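Local atomic coordinates of putative trimethylamine methyltransferase (Rhizobium meliloti, PDB entry 4YYC), a protein that probably acts as a methyltransferase of the trimethylamine methyltransferase family. Residues Ile158-Lys166 / Asp195-Ser204; Asp220-Leu228 / Ile505-Arg516. All coordinates share one frame; numbering follows the deposited sequence.

Interaction 1. Residues Ile158-Lys166 / Asp195-Ser204; sequences IEDFRNFVK and DMVYSHIRYS
The ring of Phe161 carries the aromatic part of this contact. Its edge is directed at the face of His200, planes 75° apart, in an offset edge-to-face pair in which CZ comes 3.6 Å from His200 NE2. Over one face of the phenyl lies CG of Met196, a selenomethionine, 4.0 Å from the ring centroid in a CH-pi contact; its bent chain brings SE obliquely to the ring as a Met-aromatic contact. CG of Phe161 stands anti to the backbone N (chi1 -167°), which carries the ring to the 195-204 helix, where its edge also meets Ser199 CB. His200 itself is held by Ser177 and Gly179.

Apolar contact continues at Val165, whose CG1 touches Tyr203 CB at 3.8 Å while CG2 reaches the imidazole. Helices 158-170 and 192-202, linked by residues 171-191, run in the same general direction, the axes of their paired segments crossing at -33° with a closest approach of 9.5 Å.

Of the polar groups, Arg162, Tyr203 and Asp195 lie at the partly exposed side. Arg162 extends past Tyr203, whose OH sits 3.4 Å from Arg162 NH1 over a guanidinium face, without a hydrogen bond. A water links Arg162 NH2 to Asp195 OD1, while Asp195 OD2 pairs with Lys517. Replacing Arg162 with a leucine would probably leave this water without its donor and the Tyr203 hydroxyl without its flat cover. A second water joins Val165 O to Ser204 OG, between two buried residues.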
loop_
_atom_site.group_PDB
_atom_site.type_symbol
_atom_site.label_atom_id
_atom_site.label_comp_id
_atom_site.label_asym_id
_atom_site.label_seq_id
_atom_site.Cartn_x
_atom_site.Cartn_y
_atom_site.Cartn_z
ATOM N N ILE A 158 -32.824 -5.987 5.235
ATOM C CA ILE A 158 -32.668 -5.146 6.430
ATOM C C ILE A 158 -31.913 -5.854 7.538
ATOM O O ILE A 158 -31.239 -5.193 8.323
ATOM C CB ILE A 158 -34.046 -4.605 6.875
ATOM C CG1 ILE A 158 -33.892 -3.519 7.935
ATOM C CG2 ILE A 158 -34.957 -5.723 7.334
ATOM C CD1 ILE A 158 -33.240 -2.243 7.465
ATOM N N GLU A 159 -32.064 -7.167 7.659
ATOM C CA GLU A 159 -31.278 -7.927 8.623
ATOM C C GLU A 159 -29.769 -7.767 8.320
ATOM O O GLU A 159 -28.960 -7.520 9.234
ATOM C CB GLU A 159 -31.681 -9.396 8.645
ATOM C CG GLU A 159 -30.929 -10.145 9.702
ATOM C CD GLU A 159 -31.439 -11.558 9.906
ATOM O OE1 GLU A 159 -32.566 -11.926 9.445
ATOM O OE2 GLU A 159 -30.662 -12.321 10.500
ATOM N N ASP A 160 -29.377 -7.856 7.036
ATOM C CA ASP A 160 -27.987 -7.617 6.706
ATOM C C ASP A 160 -27.562 -6.191 7.022
ATOM O O ASP A 160 -26.453 -5.950 7.529
ATOM C CB ASP A 160 -27.706 -7.839 5.206
ATOM C CG ASP A 160 -27.965 -9.221 4.758
ATOM O OD1 ASP A 160 -27.391 -10.162 5.353
ATOM O OD2 ASP A 160 -28.742 -9.371 3.790
ATOM N N PHE A 161 -28.427 -5.235 6.691
ATOM C CA PHE A 161 -28.129 -3.817 7.001
ATOM C C PHE A 161 -27.804 -3.673 8.490
ATOM O O PHE A 161 -26.786 -3.125 8.906
ATOM C CB PHE A 161 -29.345 -2.966 6.632
ATOM C CG PHE A 161 -29.086 -1.489 6.613
ATOM C CD1 PHE A 161 -29.059 -0.718 7.788
ATOM C CD2 PHE A 161 -28.819 -0.847 5.417
ATOM C CE1 PHE A 161 -28.779 0.636 7.734
ATOM C CE2 PHE A 161 -28.545 0.495 5.373
ATOM C CZ PHE A 161 -28.525 1.238 6.551
ATOM N N ARG A 162 -28.678 -4.231 9.310
ATOM C CA ARG A 162 -28.458 -4.181 10.751
ATOM C C ARG A 162 -27.155 -4.873 11.154
ATOM O O ARG A 162 -26.409 -4.340 11.985
ATOM C CB ARG A 162 -29.634 -4.777 11.496
ATOM C CG ARG A 162 -30.833 -3.863 11.433
ATOM C CD ARG A 162 -32.047 -4.569 11.950
ATOM N NE ARG A 162 -33.184 -3.685 12.002
ATOM C CZ ARG A 162 -34.368 -4.052 12.498
ATOM N NH1 ARG A 162 -34.580 -5.297 12.981
ATOM N NH2 ARG A 162 -35.337 -3.149 12.532
ATOM N N ASN A 163 -26.872 -6.026 10.564
ATOM C CA ASN A 163 -25.622 -6.708 10.874
ATOM C C ASN A 163 -24.397 -5.820 10.562
ATOM O O ASN A 163 -23.433 -5.815 11.331
ATOM C CB ASN A 163 -25.509 -8.037 10.166
ATOM C CG ASN A 163 -26.395 -9.098 10.759
ATOM O OD1 ASN A 163 -26.821 -8.988 11.914
ATOM N ND2 ASN A 163 -26.668 -10.143 9.995
ATOM N N PHE A 164 -24.405 -5.141 9.432
ATOM C CA PHE A 164 -23.298 -4.253 9.077
ATOM C C PHE A 164 -23.204 -3.072 10.018
ATOM O O PHE A 164 -22.099 -2.679 10.365
ATOM C CB PHE A 164 -23.317 -3.814 7.622
ATOM C CG PHE A 164 -22.840 -4.900 6.657
ATOM C CD1 PHE A 164 -21.490 -5.217 6.557
ATOM C CD2 PHE A 164 -23.735 -5.563 5.802
ATOM C CE1 PHE A 164 -21.051 -6.201 5.675
ATOM C CE2 PHE A 164 -23.293 -6.585 4.934
ATOM C CZ PHE A 164 -21.956 -6.909 4.909
ATOM N N VAL A 165 -24.354 -2.521 10.434
ATOM C CA VAL A 165 -24.319 -1.483 11.431
ATOM C C VAL A 165 -23.689 -1.991 12.731
ATOM O O VAL A 165 -22.860 -1.312 13.340
ATOM C CB VAL A 165 -25.684 -0.844 11.661
ATOM C CG1 VAL A 165 -25.618 0.159 12.793
ATOM C CG2 VAL A 165 -26.119 -0.118 10.393
ATOM N N LYS A 166 -24.088 -3.188 13.154
ATOM C CA LYS A 166 -23.517 -3.801 14.341
ATOM C C LYS A 166 -22.000 -3.995 14.228
ATOM O O LYS A 166 -21.257 -3.672 15.144
ATOM C CB LYS A 166 -24.196 -5.143 14.657
ATOM C CG LYS A 166 -25.687 -5.040 15.018
ATOM C CD LYS A 166 -26.256 -6.438 15.204
ATOM C CE LYS A 166 -27.688 -6.386 15.682
ATOM N NZ LYS A 166 -28.340 -7.707 15.797
ATOM N N ASP A 195 -36.164 3.031 7.944
ATOM C CA ASP A 195 -35.527 1.896 8.662
ATOM C C ASP A 195 -34.008 1.945 8.652
ATOM O O ASP A 195 -33.372 1.515 9.629
ATOM C CB ASP A 195 -36.046 0.577 8.097
ATOM C CG ASP A 195 -37.513 0.417 8.331
ATOM O OD1 ASP A 195 -37.948 0.199 9.502
ATOM O OD2 ASP A 195 -38.281 0.585 7.372
HETATM N N MSE A 196 -33.460 2.443 7.550
HETATM C CA MSE A 196 -31.995 2.547 7.384
HETATM C C MSE A 196 -31.521 3.572 8.403
HETATM O O MSE A 196 -30.610 3.287 9.177
HETATM C CB MSE A 196 -31.685 2.896 5.953
HETATM C CG MSE A 196 -31.947 1.711 5.028
HETATM SE SE MSE A 196 -32.219 2.316 3.152
HETATM C CE MSE A 196 -30.367 2.499 2.789
ATOM N N VAL A 197 -32.095 4.783 8.412
ATOM C CA VAL A 197 -31.653 5.775 9.405
ATOM C C VAL A 197 -31.876 5.255 10.842
ATOM O O VAL A 197 -31.008 5.360 11.720
ATOM C CB VAL A 197 -32.327 7.148 9.193
ATOM C CG1 VAL A 197 -32.039 8.094 10.355
ATOM C CG2 VAL A 197 -31.901 7.735 7.841
ATOM N N TYR A 198 -33.041 4.686 11.091
ATOM C CA TYR A 198 -33.342 4.151 12.413
ATOM C C TYR A 198 -32.285 3.149 12.856
ATOM O O TYR A 198 -31.877 3.137 14.028
ATOM C CB TYR A 198 -34.705 3.485 12.446
ATOM C CG TYR A 198 -35.042 2.905 13.820
ATOM C CD1 TYR A 198 -35.477 3.734 14.860
ATOM C CD2 TYR A 198 -34.894 1.571 14.085
ATOM C CE1 TYR A 198 -35.812 3.210 16.116
ATOM C CE2 TYR A 198 -35.186 1.032 15.331
ATOM C CZ TYR A 198 -35.638 1.854 16.355
ATOM O OH TYR A 198 -35.913 1.272 17.578
ATOM N N SER A 199 -31.843 2.309 11.924
ATOM C CA SER A 199 -30.835 1.273 12.252
ATOM C C SER A 199 -29.530 1.884 12.762
ATOM O O SER A 199 -28.932 1.390 13.707
ATOM C CB SER A 199 -30.574 0.368 11.035
ATOM O OG SER A 199 -31.748 -0.326 10.729
ATOM N N HIS A 200 -29.086 2.982 12.146
ATOM C CA HIS A 200 -27.895 3.701 12.605
ATOM C C HIS A 200 -28.060 4.284 14.005
ATOM O O HIS A 200 -27.081 4.488 14.700
ATOM C CB HIS A 200 -27.502 4.801 11.619
ATOM C CG HIS A 200 -26.964 4.276 10.312
ATOM N ND1 HIS A 200 -25.752 3.626 10.225
ATOM C CD2 HIS A 200 -27.463 4.298 9.055
ATOM C CE1 HIS A 200 -25.532 3.277 8.975
ATOM N NE2 HIS A 200 -26.550 3.678 8.241
ATOM N N ILE A 201 -29.293 4.550 14.411
ATOM C CA ILE A 201 -29.550 5.109 15.742
ATOM C C ILE A 201 -29.696 4.020 16.774
ATOM O O ILE A 201 -29.156 4.162 17.883
ATOM C CB ILE A 201 -30.783 6.044 15.717
ATOM C CG1 ILE A 201 -30.568 7.165 14.714
ATOM C CG2 ILE A 201 -31.064 6.568 17.118
ATOM C CD1 ILE A 201 -31.802 7.951 14.332
ATOM N N ARG A 202 -30.438 2.971 16.420
ATOM C CA ARG A 202 -30.777 1.893 17.374
ATOM C C ARG A 202 -29.567 0.986 17.643
ATOM O O ARG A 202 -29.356 0.557 18.782
ATOM C CB ARG A 202 -31.974 1.090 16.833
ATOM C CG ARG A 202 -32.486 -0.085 17.676
ATOM C CD ARG A 202 -32.926 0.295 19.091
ATOM N NE ARG A 202 -31.739 0.493 19.882
ATOM C CZ ARG A 202 -31.647 0.589 21.190
ATOM N NH1 ARG A 202 -32.697 0.416 21.996
ATOM N NH2 ARG A 202 -30.419 0.805 21.658
ATOM N N TYR A 203 -28.774 0.693 16.609
ATOM C CA TYR A 203 -27.729 -0.318 16.706
ATOM C C TYR A 203 -26.337 0.254 16.791
ATOM O O TYR A 203 -25.358 -0.498 16.944
ATOM C CB TYR A 203 -27.844 -1.309 15.564
ATOM C CG TYR A 203 -29.165 -2.050 15.584
ATOM C CD1 TYR A 203 -29.399 -3.040 16.519
ATOM C CD2 TYR A 203 -30.190 -1.723 14.709
ATOM C CE1 TYR A 203 -30.617 -3.711 16.548
ATOM C CE2 TYR A 203 -31.422 -2.367 14.728
ATOM C CZ TYR A 203 -31.623 -3.371 15.638
ATOM O OH TYR A 203 -32.852 -4.007 15.672
ATOM N N SER A 204 -26.226 1.581 16.756
ATOM C CA SER A 204 -24.904 2.222 16.869
ATOM C C SER A 204 -25.073 3.554 17.584
ATOM O O SER A 204 -26.206 4.070 17.672
ATOM C CB SER A 204 -24.348 2.491 15.487
ATOM O OG SER A 204 -22.988 2.891 15.586
HETATM O O HOH W 1 -36.227 -0.422 11.634
HETATM O O HOH W 2 -22.170 1.500 13.383
#

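Interaction 2. Residues Asp220-Leu228 / Ile505-Arg516; sequences DTVAMAKIL and IDEALKEFIAKR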
loop_
_atom_site.group_PDB
_atom_site.type_symbol
_atom_site.label_atom_id
_atom_site.label_comp_id
_atom_site.label_asym_id
_atom_site.label_seq_id
_atom_site.Cartn_x
_atom_site.Cartn_y
_atom_site.Cartn_z
ATOM N N ASP A 220 -37.023 13.716 5.757
ATOM C CA ASP A 220 -37.279 12.736 6.821
ATOM C C ASP A 220 -36.038 12.489 7.698
ATOM O O ASP A 220 -36.158 12.347 8.920
ATOM C CB ASP A 220 -37.748 11.394 6.268
ATOM C CG ASP A 220 -39.165 11.425 5.698
ATOM O OD1 ASP A 220 -39.980 12.339 5.976
ATOM O OD2 ASP A 220 -39.528 10.471 4.958
ATOM N N THR A 221 -34.851 12.430 7.083
ATOM C CA THR A 221 -33.632 12.242 7.839
ATOM C C THR A 221 -33.430 13.386 8.818
ATOM O O THR A 221 -33.120 13.167 9.980
ATOM C CB THR A 221 -32.411 12.139 6.907
ATOM O OG1 THR A 221 -32.569 11.024 5.998
ATOM C CG2 THR A 221 -31.102 11.979 7.677
ATOM N N VAL A 222 -33.625 14.610 8.343
ATOM C CA VAL A 222 -33.495 15.791 9.208
ATOM C C VAL A 222 -34.509 15.709 10.344
ATOM O O VAL A 222 -34.186 16.014 11.484
ATOM C CB VAL A 222 -33.593 17.109 8.391
ATOM C CG1 VAL A 222 -33.657 18.327 9.313
ATOM C CG2 VAL A 222 -32.419 17.226 7.440
ATOM N N ALA A 223 -35.732 15.324 10.061
ATOM C CA ALA A 223 -36.753 15.238 11.095
ATOM C C ALA A 223 -36.389 14.201 12.170
ATOM O O ALA A 223 -36.572 14.456 13.372
ATOM C CB ALA A 223 -38.129 14.939 10.462
HETATM N N MSE A 224 -35.867 13.056 11.742
HETATM C CA MSE A 224 -35.415 12.041 12.662
HETATM C C MSE A 224 -34.265 12.552 13.479
HETATM O O MSE A 224 -34.208 12.297 14.657
HETATM C CB MSE A 224 -35.048 10.797 11.883
HETATM C CG MSE A 224 -36.348 10.136 11.448
HETATM SE SE MSE A 224 -36.051 8.538 10.350
HETATM C CE MSE A 224 -35.570 7.428 11.855
ATOM N N ALA A 225 -33.306 13.225 12.847
ATOM C CA ALA A 225 -32.165 13.777 13.548
ATOM C C ALA A 225 -32.609 14.760 14.615
ATOM O O ALA A 225 -32.017 14.796 15.730
ATOM C CB ALA A 225 -31.220 14.472 12.580
ATOM N N LYS A 226 -33.635 15.566 14.311
ATOM C CA LYS A 226 -34.143 16.534 15.301
ATOM C C LYS A 226 -34.807 15.861 16.476
ATOM O O LYS A 226 -34.668 16.341 17.598
ATOM C CB LYS A 226 -35.070 17.553 14.668
ATOM C CG LYS A 226 -34.362 18.492 13.735
ATOM C CD LYS A 226 -35.244 19.603 13.165
ATOM C CE LYS A 226 -34.379 20.557 12.371
ATOM N NZ LYS A 226 -35.095 21.775 12.008
ATOM N N ILE A 227 -35.525 14.761 16.248
ATOM C CA ILE A 227 -36.049 13.944 17.348
ATOM C C ILE A 227 -34.907 13.442 18.258
ATOM O O ILE A 227 -35.025 13.453 19.482
ATOM C CB ILE A 227 -36.887 12.757 16.812
ATOM C CG1 ILE A 227 -38.198 13.283 16.224
ATOM C CG2 ILE A 227 -37.188 11.747 17.919
ATOM C CD1 ILE A 227 -38.913 12.406 15.223
ATOM N N LEU A 228 -33.822 13.022 17.644
ATOM C CA LEU A 228 -32.683 12.431 18.354
ATOM C C LEU A 228 -31.838 13.453 19.130
ATOM O O LEU A 228 -31.510 13.234 20.289
ATOM C CB LEU A 228 -31.825 11.682 17.349
ATOM C CG LEU A 228 -30.563 11.063 17.883
ATOM C CD1 LEU A 228 -30.830 10.099 19.031
ATOM C CD2 LEU A 228 -29.871 10.346 16.752
ATOM N N ILE A 505 -36.927 8.747 23.285
ATOM C CA ILE A 505 -36.443 9.049 21.919
ATOM C C ILE A 505 -36.789 7.910 20.981
ATOM O O ILE A 505 -37.277 8.146 19.892
ATOM C CB ILE A 505 -34.925 9.326 21.899
ATOM C CG1 ILE A 505 -34.639 10.594 22.705
ATOM C CG2 ILE A 505 -34.416 9.461 20.462
ATOM C CD1 ILE A 505 -33.180 11.014 22.776
ATOM N N ASP A 506 -36.547 6.674 21.416
ATOM C CA ASP A 506 -36.911 5.514 20.627
ATOM C C ASP A 506 -38.404 5.554 20.238
ATOM O O ASP A 506 -38.746 5.403 19.081
ATOM C CB ASP A 506 -36.583 4.248 21.398
ATOM C CG ASP A 506 -36.535 3.011 20.521
ATOM O OD1 ASP A 506 -36.431 3.126 19.281
ATOM O OD2 ASP A 506 -36.570 1.897 21.096
ATOM N N GLU A 507 -39.270 5.790 21.220
ATOM C CA GLU A 507 -40.717 5.836 20.993
ATOM C C GLU A 507 -41.077 6.937 19.997
ATOM O O GLU A 507 -41.900 6.717 19.096
ATOM C CB GLU A 507 -41.464 6.013 22.321
ATOM C CG GLU A 507 -42.955 6.217 22.212
ATOM N N ALA A 508 -40.486 8.111 20.157
ATOM C CA ALA A 508 -40.749 9.212 19.242
ATOM C C ALA A 508 -40.292 8.910 17.828
ATOM O O ALA A 508 -40.946 9.288 16.863
ATOM C CB ALA A 508 -40.079 10.482 19.731
ATOM N N LEU A 509 -39.129 8.261 17.698
ATOM C CA LEU A 509 -38.684 7.859 16.366
ATOM C C LEU A 509 -39.642 6.844 15.735
ATOM O O LEU A 509 -39.959 6.954 14.576
ATOM C CB LEU A 509 -37.274 7.252 16.429
ATOM C CG LEU A 509 -36.181 8.274 16.722
ATOM C CD1 LEU A 509 -34.882 7.553 17.144
ATOM C CD2 LEU A 509 -35.977 9.210 15.515
ATOM N N LYS A 510 -40.041 5.833 16.504
ATOM C CA LYS A 510 -40.952 4.817 16.004
ATOM C C LYS A 510 -42.286 5.434 15.635
ATOM O O LYS A 510 -42.887 5.036 14.652
ATOM C CB LYS A 510 -41.194 3.753 17.065
ATOM C CG LYS A 510 -40.018 2.858 17.321
ATOM C CD LYS A 510 -40.373 1.933 18.485
ATOM C CE LYS A 510 -39.355 0.837 18.561
ATOM N NZ LYS A 510 -39.544 -0.155 17.470
ATOM N N GLU A 511 -42.745 6.402 16.420
ATOM C CA GLU A 511 -44.033 7.075 16.103
ATOM C C GLU A 511 -43.940 7.843 14.804
ATOM O O GLU A 511 -44.855 7.765 13.983
ATOM C CB GLU A 511 -44.498 7.999 17.226
ATOM C CG GLU A 511 -45.179 7.233 18.338
ATOM C CD GLU A 511 -45.660 8.106 19.479
ATOM O OE1 GLU A 511 -45.543 7.622 20.643
ATOM O OE2 GLU A 511 -46.199 9.230 19.215
ATOM N N PHE A 512 -42.810 8.526 14.601
ATOM C CA PHE A 512 -42.555 9.276 13.359
ATOM C C PHE A 512 -42.532 8.359 12.154
ATOM O O PHE A 512 -43.155 8.632 11.116
ATOM C CB PHE A 512 -41.257 10.045 13.447
ATOM C CG PHE A 512 -40.859 10.721 12.147
ATOM C CD1 PHE A 512 -41.380 11.976 11.804
ATOM C CD2 PHE A 512 -39.995 10.091 11.252
ATOM C CE1 PHE A 512 -41.050 12.580 10.589
ATOM C CE2 PHE A 512 -39.665 10.699 10.041
ATOM C CZ PHE A 512 -40.186 11.942 9.719
ATOM N N ILE A 513 -41.783 7.277 12.295
ATOM C CA ILE A 513 -41.641 6.316 11.215
ATOM C C ILE A 513 -43.006 5.745 10.857
ATOM O O ILE A 513 -43.319 5.658 9.678
ATOM C CB ILE A 513 -40.618 5.219 11.574
ATOM C CG1 ILE A 513 -39.228 5.865 11.654
ATOM C CG2 ILE A 513 -40.653 4.087 10.549
ATOM C CD1 ILE A 513 -38.222 4.930 12.271
ATOM N N ALA A 514 -43.754 5.296 11.859
ATOM C CA ALA A 514 -45.057 4.687 11.607
ATOM C C ALA A 514 -45.993 5.653 10.898
ATOM O O ALA A 514 -46.736 5.263 9.991
ATOM C CB ALA A 514 -45.682 4.167 12.904
ATOM N N LYS A 515 -45.999 6.904 11.337
ATOM C CA LYS A 515 -46.830 7.909 10.721
ATOM C C LYS A 515 -46.446 8.104 9.256
ATOM O O LYS A 515 -47.305 8.127 8.382
ATOM C CB LYS A 515 -46.726 9.191 11.537
ATOM C CG LYS A 515 -47.417 10.406 10.952
ATOM C CD LYS A 515 -47.399 11.537 11.970
ATOM N N ARG A 516 -45.148 8.205 8.979
ATOM C CA ARG A 516 -44.701 8.369 7.618
ATOM C C ARG A 516 -45.056 7.164 6.768
ATOM O O ARG A 516 -45.533 7.319 5.669
ATOM C CB ARG A 516 -43.183 8.640 7.564
ATOM C CG ARG A 516 -42.796 9.993 8.131
ATOM C CD ARG A 516 -43.271 11.201 7.291
ATOM N NE ARG A 516 -42.594 11.162 6.042
ATOM C CZ ARG A 516 -43.104 10.947 4.838
ATOM N NH1 ARG A 516 -44.418 10.925 4.597
ATOM N NH2 ARG A 516 -42.264 10.844 3.832
#
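CG of Phe512 is anti to its backbone N (chi1 174°), a setting that sends the ring across to helix 215-229, whereas the Arg516 chain, bent at chi2 and chi3, folds back to bring its guanidinium round to Asp220. The ring is a knob in a hole formed by Asp220, Ala223, Met224 and Ile227. Ala223 CB meets CZ at 3.7 Å, Met224 CG approaches CE2, and Asp220 OD1 lies at the ring edge; Arg516 CG covers part of one face from within its own helix. The selenium of Met224, a selenomethionine, stands obliquely beside the ring in a Met-aromatic contact, and Met224 CE reaches Ile513 CD1.

The reciprocal knob is Ile227, seated among Ile505, Ala508, Leu509 and Phe512. Its CG2 branch does most of this work, 3.6 Å from Ala508 CB and 3.7 Å from Leu509 CD2, while CD1 rests against Phe512 CB. Farther along, Leu228 CD1 packs on Ile505 CG2. This is antiparallel knobs-into-holes packing, with axes at 159° and 9.6 Å apart at their closest, between a helix midway along the chain and the last one.

At the Asp220 end Arg516 grips the carboxylate side-on: NE bonds OD1 at 2.9 Å and NH2 bonds OD2 at 3.0 Å, both on syn sides, with the two planes turned 52° apart. OD2 also accepts a bond from His193. With both oxygens engaged, the buried carboxylate is held against rotation, and the paired charges probably stabilise its ionised form beside an otherwise apolar interface.

How the interactions relate
Helix 192-202 joins the two contacts: its 195-204 segment packs on 158-166 in interaction 1, while Val197, Tyr198 and Ile201 turn to the helices of interaction 2. Tyr198 makes the direct connection, its OH 2.6 Å from Asp506 OD1 in a probable hydrogen bond and its CB packed on Ile513 CD1. Both contacts are partly buried, but interaction 1 lies about 17 Å from the chain centre and interaction 2 about 25 Å, measured between centres. The inner one pairs helices that run in the same general direction, 33° apart, through aromatic contacts and bridging waters; the outer one locks antiparallel helices by interdigitated aliphatic and aromatic side chains and a direct salt bridge.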